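Local coordinates for RagB/SusD domain protein (Flavobacterium johnsoniae, PDB 5J5U), which binds chitin, probably as the surface-exposed SusD-like lipoprotein of a polysaccharide utilization system that feeds chitin fragments to outer-membrane uptake, at residues R114-Y119 / D145-F150; P138-Q143 / M463-R468; V444-Y449 / T476-W481. All coordinates share one frame; numbering follows the deposited sequence.

Contact 1: residues R114-Y119 / D145-F150; sequences RLTDIY and DIYNSF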
loop_
_atom_site.group_PDB
_atom_site.type_symbol
_atom_site.label_atom_id
_atom_site.label_comp_id
_atom_site.label_asym_id
_atom_site.label_seq_id
_atom_site.Cartn_x
_atom_site.Cartn_y
_atom_site.Cartn_z
ATOM N N ARG A 114 -4.935 -5.993 4.043
ATOM C CA ARG A 114 -3.487 -6.109 3.953
ATOM C C ARG A 114 -3.094 -7.569 4.287
ATOM O O ARG A 114 -2.336 -8.223 3.533
ATOM C CB ARG A 114 -2.803 -5.093 4.888
ATOM C CG ARG A 114 -3.071 -3.591 4.499
ATOM C CD ARG A 114 -3.008 -2.640 5.689
ATOM N NE ARG A 114 -3.490 -3.288 6.907
ATOM C CZ ARG A 114 -3.069 -3.022 8.139
ATOM N NH1 ARG A 114 -2.170 -2.075 8.353
ATOM N NH2 ARG A 114 -3.556 -3.715 9.165
ATOM N N LEU A 115 -3.697 -8.100 5.353
ATOM C CA LEU A 115 -3.370 -9.424 5.861
ATOM C C LEU A 115 -3.499 -10.518 4.788
ATOM O O LEU A 115 -2.512 -11.198 4.467
ATOM C CB LEU A 115 -4.245 -9.754 7.078
ATOM C CG LEU A 115 -3.820 -10.940 7.952
ATOM C CD1 LEU A 115 -2.424 -10.742 8.499
ATOM C CD2 LEU A 115 -4.784 -11.089 9.101
ATOM N N THR A 116 -4.693 -10.656 4.211
ATOM C CA THR A 116 -4.929 -11.717 3.232
ATOM C C THR A 116 -4.036 -11.433 2.018
ATOM O O THR A 116 -3.374 -12.346 1.482
ATOM C CB THR A 116 -6.449 -11.852 2.860
ATOM O OG1 THR A 116 -6.646 -12.899 1.905
ATOM C CG2 THR A 116 -7.075 -10.514 2.366
ATOM N N ASP A 117 -3.908 -10.153 1.662
ATOM C CA ASP A 117 -3.157 -9.826 0.455
ATOM C C ASP A 117 -1.691 -10.264 0.604
ATOM O O ASP A 117 -1.024 -10.607 -0.390
ATOM C CB ASP A 117 -3.251 -8.349 0.150
ATOM C CG ASP A 117 -4.534 -7.991 -0.577
ATOM O OD1 ASP A 117 -5.302 -8.923 -0.912
ATOM O OD2 ASP A 117 -4.754 -6.774 -0.820
ATOM N N ILE A 118 -1.198 -10.280 1.844
ATOM C CA ILE A 118 0.179 -10.697 2.060
ATOM C C ILE A 118 0.264 -12.240 2.278
ATOM O O ILE A 118 1.207 -12.881 1.787
ATOM C CB ILE A 118 0.811 -9.917 3.213
ATOM C CG1 ILE A 118 1.217 -8.519 2.739
ATOM C CG2 ILE A 118 2.066 -10.615 3.735
ATOM C CD1 ILE A 118 2.418 -8.539 1.787
ATOM N N TYR A 119 -0.704 -12.855 2.970
ATOM C CA TYR A 119 -0.496 -14.276 3.325
ATOM C C TYR A 119 -1.418 -15.238 2.600
ATOM O O TYR A 119 -1.210 -16.451 2.638
ATOM C CB TYR A 119 -0.644 -14.485 4.831
ATOM C CG TYR A 119 0.336 -13.689 5.660
ATOM C CD1 TYR A 119 1.630 -14.142 5.867
ATOM C CD2 TYR A 119 -0.039 -12.471 6.250
ATOM C CE1 TYR A 119 2.537 -13.418 6.642
ATOM C CE2 TYR A 119 0.871 -11.729 7.018
ATOM C CZ TYR A 119 2.160 -12.230 7.213
ATOM O OH TYR A 119 3.083 -11.520 7.967
ATOM N N ASP A 145 -13.569 -16.219 -0.476
ATOM C CA ASP A 145 -14.661 -15.952 0.457
ATOM C C ASP A 145 -14.368 -14.693 1.281
ATOM O O ASP A 145 -15.281 -13.932 1.598
ATOM C CB ASP A 145 -14.918 -17.169 1.378
ATOM C CG ASP A 145 -15.295 -18.423 0.591
ATOM O OD1 ASP A 145 -15.963 -18.273 -0.440
ATOM O OD2 ASP A 145 -14.939 -19.547 0.986
ATOM N N ILE A 146 -13.104 -14.478 1.632
ATOM C CA ILE A 146 -12.735 -13.303 2.414
ATOM C C ILE A 146 -13.109 -12.082 1.604
ATOM O O ILE A 146 -13.690 -11.133 2.116
ATOM C CB ILE A 146 -11.218 -13.253 2.772
ATOM C CG1 ILE A 146 -10.807 -14.429 3.676
ATOM C CG2 ILE A 146 -10.868 -11.948 3.461
ATOM C CD1 ILE A 146 -9.348 -14.379 4.153
ATOM N N TYR A 147 -12.796 -12.125 0.325
ATOM C CA TYR A 147 -13.109 -11.024 -0.572
ATOM C C TYR A 147 -14.623 -10.799 -0.809
ATOM O O TYR A 147 -15.063 -9.639 -0.880
ATOM C CB TYR A 147 -12.388 -11.234 -1.905
ATOM C CG TYR A 147 -11.107 -10.450 -1.982
ATOM C CD1 TYR A 147 -9.971 -10.833 -1.250
ATOM C CD2 TYR A 147 -11.036 -9.295 -2.752
ATOM C CE1 TYR A 147 -8.791 -10.102 -1.327
ATOM C CE2 TYR A 147 -9.877 -8.562 -2.826
ATOM C CZ TYR A 147 -8.760 -8.962 -2.117
ATOM O OH TYR A 147 -7.638 -8.185 -2.214
ATOM N N ASN A 148 -15.403 -11.877 -0.960
ATOM C CA ASN A 148 -16.866 -11.730 -1.050
ATOM C C ASN A 148 -17.406 -11.088 0.229
ATOM O O ASN A 148 -18.313 -10.247 0.194
ATOM C CB ASN A 148 -17.568 -13.075 -1.282
ATOM C CG ASN A 148 -17.408 -13.581 -2.703
ATOM O OD1 ASN A 148 -17.227 -12.791 -3.634
ATOM N ND2 ASN A 148 -17.457 -14.905 -2.880
ATOM N N SER A 149 -16.849 -11.493 1.363
ATOM C CA SER A 149 -17.247 -10.922 2.646
ATOM C C SER A 149 -16.852 -9.414 2.727
ATOM O O SER A 149 -17.633 -8.571 3.219
ATOM C CB SER A 149 -16.651 -11.757 3.782
ATOM O OG SER A 149 -16.748 -11.116 5.029
ATOM N N PHE A 150 -15.684 -9.064 2.187
ATOM C CA PHE A 150 -15.284 -7.645 2.061
ATOM C C PHE A 150 -16.328 -6.839 1.279
ATOM O O PHE A 150 -16.772 -5.768 1.715
ATOM C CB PHE A 150 -13.932 -7.493 1.340
ATOM C CG PHE A 150 -12.726 -7.906 2.150
ATOM C CD1 PHE A 150 -12.793 -8.047 3.524
ATOM C CD2 PHE A 150 -11.509 -8.142 1.516
ATOM C CE1 PHE A 150 -11.686 -8.418 4.247
ATOM C CE2 PHE A 150 -10.392 -8.527 2.243
ATOM C CZ PHE A 150 -10.474 -8.649 3.601
#
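In the antiparallel helix pair made by helices 98-119 and 143-160, part of the helical scaffold of this SusD-like protein, T116 and D117 meet I146, Y147 and F150. The local axes run 158° apart in direction and come no nearer than 11.3 Å, so side chains rather than backbones bridge the gap. T116 sits opposite I146 and sends its two branches to different partners. OG1, anti to the backbone N (chi1 -180°), passes I146 CD1 at 3.8 Å as the two side chains slide by each other; its polar needs are met by G120 O and Q143 NE2. CG2 meets F150 tip to tip, 3.9 Å from CE2 at the ring edge, and lies obliquely 4.1 Å from Y147 CE1. F150 CD2 in turn lies over the centre of the Y147 ring. Y147 crosses D117 at about a right angle, and its hydroxyl OH donates to D117 OD1 over 2.8 Å on the syn lone pair. Carboxylate and ring planes are nearly coplanar, 29° apart. W481 NE1 also bonds to OD1, while R195 and Q113 hold OD2. A buried carboxylate gripped by four donors, among them the guanidinium of R195 on helix 178-195, is probably ionised and has little freedom to rotate.

Contact 2: residues P138-Q143 / M463-R468; sequences PKYDKQ and MEAVQR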
loop_
_atom_site.group_PDB
_atom_site.type_symbol
_atom_site.label_atom_id
_atom_site.label_comp_id
_atom_site.label_asym_id
_atom_site.label_seq_id
_atom_site.Cartn_x
_atom_site.Cartn_y
_atom_site.Cartn_z
ATOM N N PRO A 138 -8.840 -21.336 15.066
ATOM C CA PRO A 138 -9.662 -20.794 13.972
ATOM C C PRO A 138 -9.232 -21.311 12.608
ATOM O O PRO A 138 -8.030 -21.447 12.346
ATOM C CB PRO A 138 -9.414 -19.289 14.065
ATOM C CG PRO A 138 -8.023 -19.197 14.590
ATOM C CD PRO A 138 -7.875 -20.344 15.570
ATOM N N LYS A 139 -10.206 -21.569 11.743
ATOM C CA LYS A 139 -9.932 -22.014 10.379
ATOM C C LYS A 139 -9.370 -20.869 9.542
ATOM O O LYS A 139 -9.482 -19.694 9.914
ATOM C CB LYS A 139 -11.201 -22.583 9.734
ATOM C CG LYS A 139 -12.261 -21.531 9.423
ATOM C CD LYS A 139 -13.562 -22.187 8.993
ATOM C CE LYS A 139 -14.700 -21.184 8.801
ATOM N NZ LYS A 139 -14.730 -20.573 7.424
ATOM N N TYR A 140 -8.730 -21.223 8.430
ATOM C CA TYR A 140 -8.237 -20.242 7.464
ATOM C C TYR A 140 -9.313 -20.079 6.415
ATOM O O TYR A 140 -9.669 -21.055 5.779
ATOM C CB TYR A 140 -6.921 -20.707 6.829
ATOM C CG TYR A 140 -5.705 -20.695 7.753
ATOM C CD1 TYR A 140 -5.722 -21.360 8.987
ATOM C CD2 TYR A 140 -4.523 -20.054 7.367
ATOM C CE1 TYR A 140 -4.620 -21.364 9.824
ATOM C CE2 TYR A 140 -3.407 -20.049 8.195
ATOM C CZ TYR A 140 -3.466 -20.701 9.427
ATOM O OH TYR A 140 -2.380 -20.687 10.251
ATOM N N ASP A 141 -9.897 -18.891 6.272
ATOM C CA ASP A 141 -10.901 -18.699 5.210
ATOM C C ASP A 141 -10.223 -18.690 3.850
ATOM O O ASP A 141 -9.138 -18.118 3.705
ATOM C CB ASP A 141 -11.691 -17.394 5.355
ATOM C CG ASP A 141 -12.387 -17.257 6.694
ATOM O OD1 ASP A 141 -12.605 -18.262 7.392
ATOM O OD2 ASP A 141 -12.734 -16.114 7.051
ATOM N N LYS A 142 -10.858 -19.297 2.853
ATOM C CA LYS A 142 -10.391 -19.134 1.492
ATOM C C LYS A 142 -10.446 -17.653 1.103
ATOM O O LYS A 142 -11.451 -16.963 1.354
ATOM C CB LYS A 142 -11.225 -19.975 0.531
ATOM C CG LYS A 142 -11.048 -21.464 0.696
ATOM C CD LYS A 142 -12.111 -22.232 -0.071
ATOM C CE LYS A 142 -12.062 -21.939 -1.576
ATOM N NZ LYS A 142 -12.612 -23.063 -2.404
ATOM N N GLN A 143 -9.369 -17.174 0.475
ATOM C CA GLN A 143 -9.264 -15.755 0.121
ATOM C C GLN A 143 -10.461 -15.286 -0.709
ATOM O O GLN A 143 -10.974 -14.189 -0.488
ATOM C CB GLN A 143 -7.954 -15.465 -0.631
ATOM C CG GLN A 143 -7.752 -13.970 -0.945
ATOM C CD GLN A 143 -6.432 -13.663 -1.653
ATOM O OE1 GLN A 143 -6.210 -14.078 -2.801
ATOM N NE2 GLN A 143 -5.559 -12.911 -0.979
ATOM N N MET A 463 -2.514 -26.911 8.117
ATOM C CA MET A 463 -2.298 -27.900 7.066
ATOM C C MET A 463 -3.376 -27.866 5.975
ATOM O O MET A 463 -3.063 -28.104 4.798
ATOM C CB MET A 463 -2.225 -29.305 7.671
ATOM C CG MET A 463 -0.935 -29.586 8.449
ATOM S SD MET A 463 0.537 -29.096 7.527
ATOM C CE MET A 463 0.499 -30.291 6.177
ATOM N N GLU A 464 -4.630 -27.560 6.337
ATOM C CA GLU A 464 -5.651 -27.424 5.293
ATOM C C GLU A 464 -5.305 -26.276 4.354
ATOM O O GLU A 464 -5.398 -26.419 3.110
ATOM C CB GLU A 464 -7.046 -27.219 5.857
ATOM C CG GLU A 464 -7.587 -28.454 6.541
ATOM C CD GLU A 464 -9.044 -28.315 7.007
ATOM O OE1 GLU A 464 -9.649 -27.226 6.790
ATOM O OE2 GLU A 464 -9.577 -29.303 7.574
ATOM N N ALA A 465 -4.890 -25.146 4.923
ATOM C CA ALA A 465 -4.471 -24.004 4.077
ATOM C C ALA A 465 -3.228 -24.355 3.208
ATOM O O ALA A 465 -3.150 -24.002 2.013
ATOM C CB ALA A 465 -4.192 -22.776 4.923
ATOM N N VAL A 466 -2.275 -25.060 3.817
ATOM C CA VAL A 466 -1.071 -25.507 3.116
ATOM C C VAL A 466 -1.425 -26.403 1.934
ATOM O O VAL A 466 -0.905 -26.211 0.843
ATOM C CB VAL A 466 -0.133 -26.263 4.056
ATOM C CG1 VAL A 466 0.865 -27.108 3.274
ATOM C CG2 VAL A 466 0.544 -25.297 5.011
ATOM N N GLN A 467 -2.310 -27.366 2.161
ATOM C CA GLN A 467 -2.822 -28.220 1.093
ATOM C C GLN A 467 -3.401 -27.402 -0.034
ATOM O O GLN A 467 -3.175 -27.706 -1.201
ATOM C CB GLN A 467 -3.906 -29.170 1.595
ATOM C CG GLN A 467 -3.447 -30.550 1.969
ATOM C CD GLN A 467 -4.596 -31.390 2.504
ATOM O OE1 GLN A 467 -5.441 -30.895 3.239
ATOM N NE2 GLN A 467 -4.656 -32.644 2.098
ATOM N N ARG A 468 -4.186 -26.385 0.310
ATOM C CA ARG A 468 -4.773 -25.552 -0.739
ATOM C C ARG A 468 -3.722 -24.716 -1.475
ATOM O O ARG A 468 -3.995 -24.205 -2.554
ATOM C CB ARG A 468 -5.853 -24.636 -0.165
ATOM C CG ARG A 468 -6.955 -25.397 0.510
ATOM C CD ARG A 468 -8.177 -24.550 0.615
ATOM N NE ARG A 468 -8.006 -23.452 1.546
ATOM C CZ ARG A 468 -8.674 -23.355 2.693
ATOM N NH1 ARG A 468 -9.557 -24.299 2.998
ATOM N NH2 ARG A 468 -8.474 -22.314 3.519
#
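R468, on helix 459-468, reaches across to the loop residues Y140 and K142 that lead into helix 143-160. Its CB leaves the helix toward that loop, with CG anti to the carbonyl carbon (chi1 -58°), and the chain then bends at chi3, which turns NE toward the loop. NE lies 3.7 Å from K142 CG and forms a salt bridge with D121. CZ is 3.6 Å from the same K142 CG, which rests over the centre of one guanidinium face; the two side chains cross at about a right angle, and the touching atom is this methylene, while K142 NZ stays 6.1 Å from R468 NE. NH1 borders K142 CG too. NH2, the tip, donates to Y140 O over 2.8 Å with an N-H...O angle of 146°. That oxygen lies near the guanidinium plane, yet the nitrogen stands well above the plane of the carbonyl it meets. K142 is the N-cap residue of helix 143-160, and the contact thus joins the start of that helix, in the SusD-like helical scaffold, to a helix more than 300 residues later in the chain. One turn back, A465 CB packs obliquely against the Y140 ring, 3.7 Å from CD2. The far end of Y140 bonds through OH to E454, and its ring meets Y450 edge-to-face. Within the loop, K139 NZ bridges to D141 OD1 at 3.1 Å from above the carboxylate plane, while S125 N holds OD2.

Contact 3: residues V444-Y449 / T476-W481; sequences VPTRLY and TGKVWW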
loop_
_atom_site.group_PDB
_atom_site.type_symbol
_atom_site.label_atom_id
_atom_site.label_comp_id
_atom_site.label_asym_id
_atom_site.label_seq_id
_atom_site.Cartn_x
_atom_site.Cartn_y
_atom_site.Cartn_z
ATOM N N VAL A 444 10.952 -12.783 -7.712
ATOM C CA VAL A 444 10.285 -12.020 -6.669
ATOM C C VAL A 444 9.344 -12.924 -5.840
ATOM O O VAL A 444 8.525 -13.655 -6.376
ATOM C CB VAL A 444 9.517 -10.817 -7.215
ATOM C CG1 VAL A 444 8.999 -9.932 -6.041
ATOM C CG2 VAL A 444 10.401 -10.007 -8.136
ATOM N N PRO A 445 9.513 -12.903 -4.519
ATOM C CA PRO A 445 8.568 -13.594 -3.648
ATOM C C PRO A 445 7.151 -13.118 -3.900
ATOM O O PRO A 445 6.928 -11.909 -4.065
ATOM C CB PRO A 445 9.055 -13.220 -2.248
ATOM C CG PRO A 445 10.513 -12.912 -2.437
ATOM C CD PRO A 445 10.579 -12.227 -3.758
ATOM N N THR A 446 6.199 -14.045 -3.915
ATOM C CA THR A 446 4.837 -13.676 -4.264
ATOM C C THR A 446 3.860 -13.746 -3.081
ATOM O O THR A 446 2.664 -13.514 -3.250
ATOM C CB THR A 446 4.321 -14.531 -5.438
ATOM O OG1 THR A 446 4.711 -15.896 -5.252
ATOM C CG2 THR A 446 4.923 -14.002 -6.758
ATOM N N ARG A 447 4.376 -14.062 -1.896
ATOM C CA ARG A 447 3.617 -13.918 -0.634
ATOM C C ARG A 447 4.612 -14.010 0.518
ATOM O O ARG A 447 5.746 -14.393 0.304
ATOM C CB ARG A 447 2.537 -14.995 -0.488
ATOM C CG ARG A 447 3.127 -16.424 -0.293
ATOM C CD ARG A 447 2.057 -17.528 -0.207
ATOM N NE ARG A 447 1.385 -17.590 1.100
ATOM C CZ ARG A 447 1.827 -18.277 2.163
ATOM N NH1 ARG A 447 2.959 -18.957 2.095
ATOM N NH2 ARG A 447 1.139 -18.272 3.311
ATOM N N LEU A 448 4.199 -13.663 1.728
ATOM C CA LEU A 448 4.984 -13.995 2.908
ATOM C C LEU A 448 4.292 -15.192 3.591
ATOM O O LEU A 448 3.155 -15.557 3.239
ATOM C CB LEU A 448 5.117 -12.792 3.850
ATOM C CG LEU A 448 5.826 -11.556 3.266
ATOM C CD1 LEU A 448 5.879 -10.424 4.296
ATOM C CD2 LEU A 448 7.242 -11.882 2.765
ATOM N N TYR A 449 4.982 -15.835 4.531
ATOM C CA TYR A 449 4.536 -17.151 4.982
ATOM C C TYR A 449 3.993 -17.135 6.424
ATOM O O TYR A 449 4.422 -16.332 7.257
ATOM C CB TYR A 449 5.687 -18.158 4.818
ATOM C CG TYR A 449 7.029 -17.697 5.373
ATOM C CD1 TYR A 449 7.956 -17.038 4.566
ATOM C CD2 TYR A 449 7.374 -17.927 6.702
ATOM C CE1 TYR A 449 9.183 -16.619 5.067
ATOM C CE2 TYR A 449 8.602 -17.521 7.206
ATOM C CZ TYR A 449 9.504 -16.862 6.374
ATOM O OH TYR A 449 10.711 -16.434 6.881
ATOM N N THR A 476 7.402 -18.320 -2.139
ATOM C CA THR A 476 7.195 -18.521 -3.581
ATOM C C THR A 476 5.777 -19.030 -3.904
ATOM O O THR A 476 5.453 -19.264 -5.067
ATOM C CB THR A 476 8.207 -19.518 -4.157
ATOM O OG1 THR A 476 8.265 -20.650 -3.288
ATOM C CG2 THR A 476 9.604 -18.891 -4.219
ATOM N N GLY A 477 4.942 -19.241 -2.881
ATOM C CA GLY A 477 3.527 -19.511 -3.122
ATOM C C GLY A 477 2.753 -18.297 -3.652
ATOM O O GLY A 477 3.258 -17.165 -3.593
ATOM N N LYS A 478 1.534 -18.535 -4.145
ATOM C CA LYS A 478 0.654 -17.492 -4.694
ATOM C C LYS A 478 -0.626 -17.362 -3.891
ATOM O O LYS A 478 -1.177 -18.366 -3.428
ATOM C CB LYS A 478 0.237 -17.784 -6.139
ATOM C CG LYS A 478 1.340 -17.897 -7.157
ATOM C CD LYS A 478 1.559 -16.605 -7.873
ATOM C CE LYS A 478 2.588 -16.759 -8.998
ATOM N NZ LYS A 478 2.104 -17.617 -10.123
ATOM N N VAL A 479 -1.126 -16.133 -3.776
ATOM C CA VAL A 479 -2.430 -15.899 -3.177
ATOM C C VAL A 479 -3.429 -16.093 -4.310
ATOM O O VAL A 479 -3.066 -16.056 -5.477
ATOM C CB VAL A 479 -2.557 -14.468 -2.518
ATOM C CG1 VAL A 479 -1.480 -14.260 -1.480
ATOM C CG2 VAL A 479 -2.460 -13.367 -3.568
ATOM N N TRP A 480 -4.680 -16.318 -3.953
ATOM C CA TRP A 480 -5.743 -16.701 -4.892
ATOM C C TRP A 480 -5.944 -15.736 -6.060
ATOM O O TRP A 480 -6.167 -16.173 -7.189
ATOM C CB TRP A 480 -7.064 -16.878 -4.100
ATOM C CG TRP A 480 -8.314 -16.862 -4.922
ATOM C CD1 TRP A 480 -8.812 -17.881 -5.681
ATOM C CD2 TRP A 480 -9.221 -15.761 -5.078
ATOM N NE1 TRP A 480 -9.971 -17.486 -6.297
ATOM C CE2 TRP A 480 -10.246 -16.186 -5.947
ATOM C CE3 TRP A 480 -9.271 -14.465 -4.559
ATOM C CZ2 TRP A 480 -11.312 -15.354 -6.319
ATOM C CZ3 TRP A 480 -10.330 -13.632 -4.929
ATOM C CH2 TRP A 480 -11.337 -14.082 -5.798
ATOM N N TRP A 481 -5.889 -14.422 -5.808
ATOM C CA TRP A 481 -6.185 -13.471 -6.896
ATOM C C TRP A 481 -5.018 -13.261 -7.860
ATOM O O TRP A 481 -5.161 -12.627 -8.897
ATOM C CB TRP A 481 -6.658 -12.113 -6.361
ATOM C CG TRP A 481 -5.861 -11.406 -5.281
ATOM C CD1 TRP A 481 -6.293 -11.134 -4.019
ATOM C CD2 TRP A 481 -4.543 -10.843 -5.377
ATOM N NE1 TRP A 481 -5.336 -10.455 -3.323
ATOM C CE2 TRP A 481 -4.252 -10.259 -4.135
ATOM C CE3 TRP A 481 -3.602 -10.750 -6.398
ATOM C CZ2 TRP A 481 -3.041 -9.617 -3.873
ATOM C CZ3 TRP A 481 -2.402 -10.113 -6.144
ATOM C CH2 TRP A 481 -2.132 -9.552 -4.891
HETATM O O HOH W 1 0.778 -14.023 -4.763
#
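T446 and R447 run crosswise past G477, K478 and V479, two irregular backbones in which R447 is nearly fully extended and T446 pairs by backbone with W475, one residue before the tail segment. One polar link is the T446 hydroxyl; a water makes another. OG1, set between the backbone N and the carbonyl carbon (chi1 42°), donates to G477 O from well above the carbonyl plane. At 2.5 Å this bond is short, and its exact length is doubtful. R447 lays its aliphatic portion over the same peptide, CG 3.4 Å from G477 O and CD 3.6 Å from G477 C; its CB comes within 4.2 Å of V479 CG1. The contact thereby ties the loop between helices 415-425 and 452-457 to the C-terminal tail that follows helix 459-468 of this SusD-like protein. The R447 guanidinium is held by other parts of the chain: NH1 by D474 O and N473 OD1, NH2 by Y119 O, and the group makes a cation-pi contact with Y450. Further along the tail, the water joins the two backbones, taking the N-H of V479 at 3.0 Å and donating to T446 O, which R423 also engages. K478 CD runs beside the threonine hydroxyl, 4.2 Å from T446 OG1.

How the contacts relate
From the N terminus, contact 1 closes first: the chain leaves helix 98-119 and returns antiparallel on helix 143-160; 25 residues separate its segments, nearly all of them loop. Contact 2 opens within that loop, at 138-143, and closes only at 463-468, so the two cross. Contact 3 starts at 444-449, before contact 2 has closed, and ends in the tail at 476-481, crossing contact 2 but following contact 1 in series. The centres lie about 12 to 14 Å apart. Q143, in contact 2's first segment, reaches contact 1 and, through OE1 to W481 N, contact 3. Together the contacts bind two early helices, their connecting loop, the loop between helices 415-425 and 452-457, helix 459-468 and the C-terminal tail.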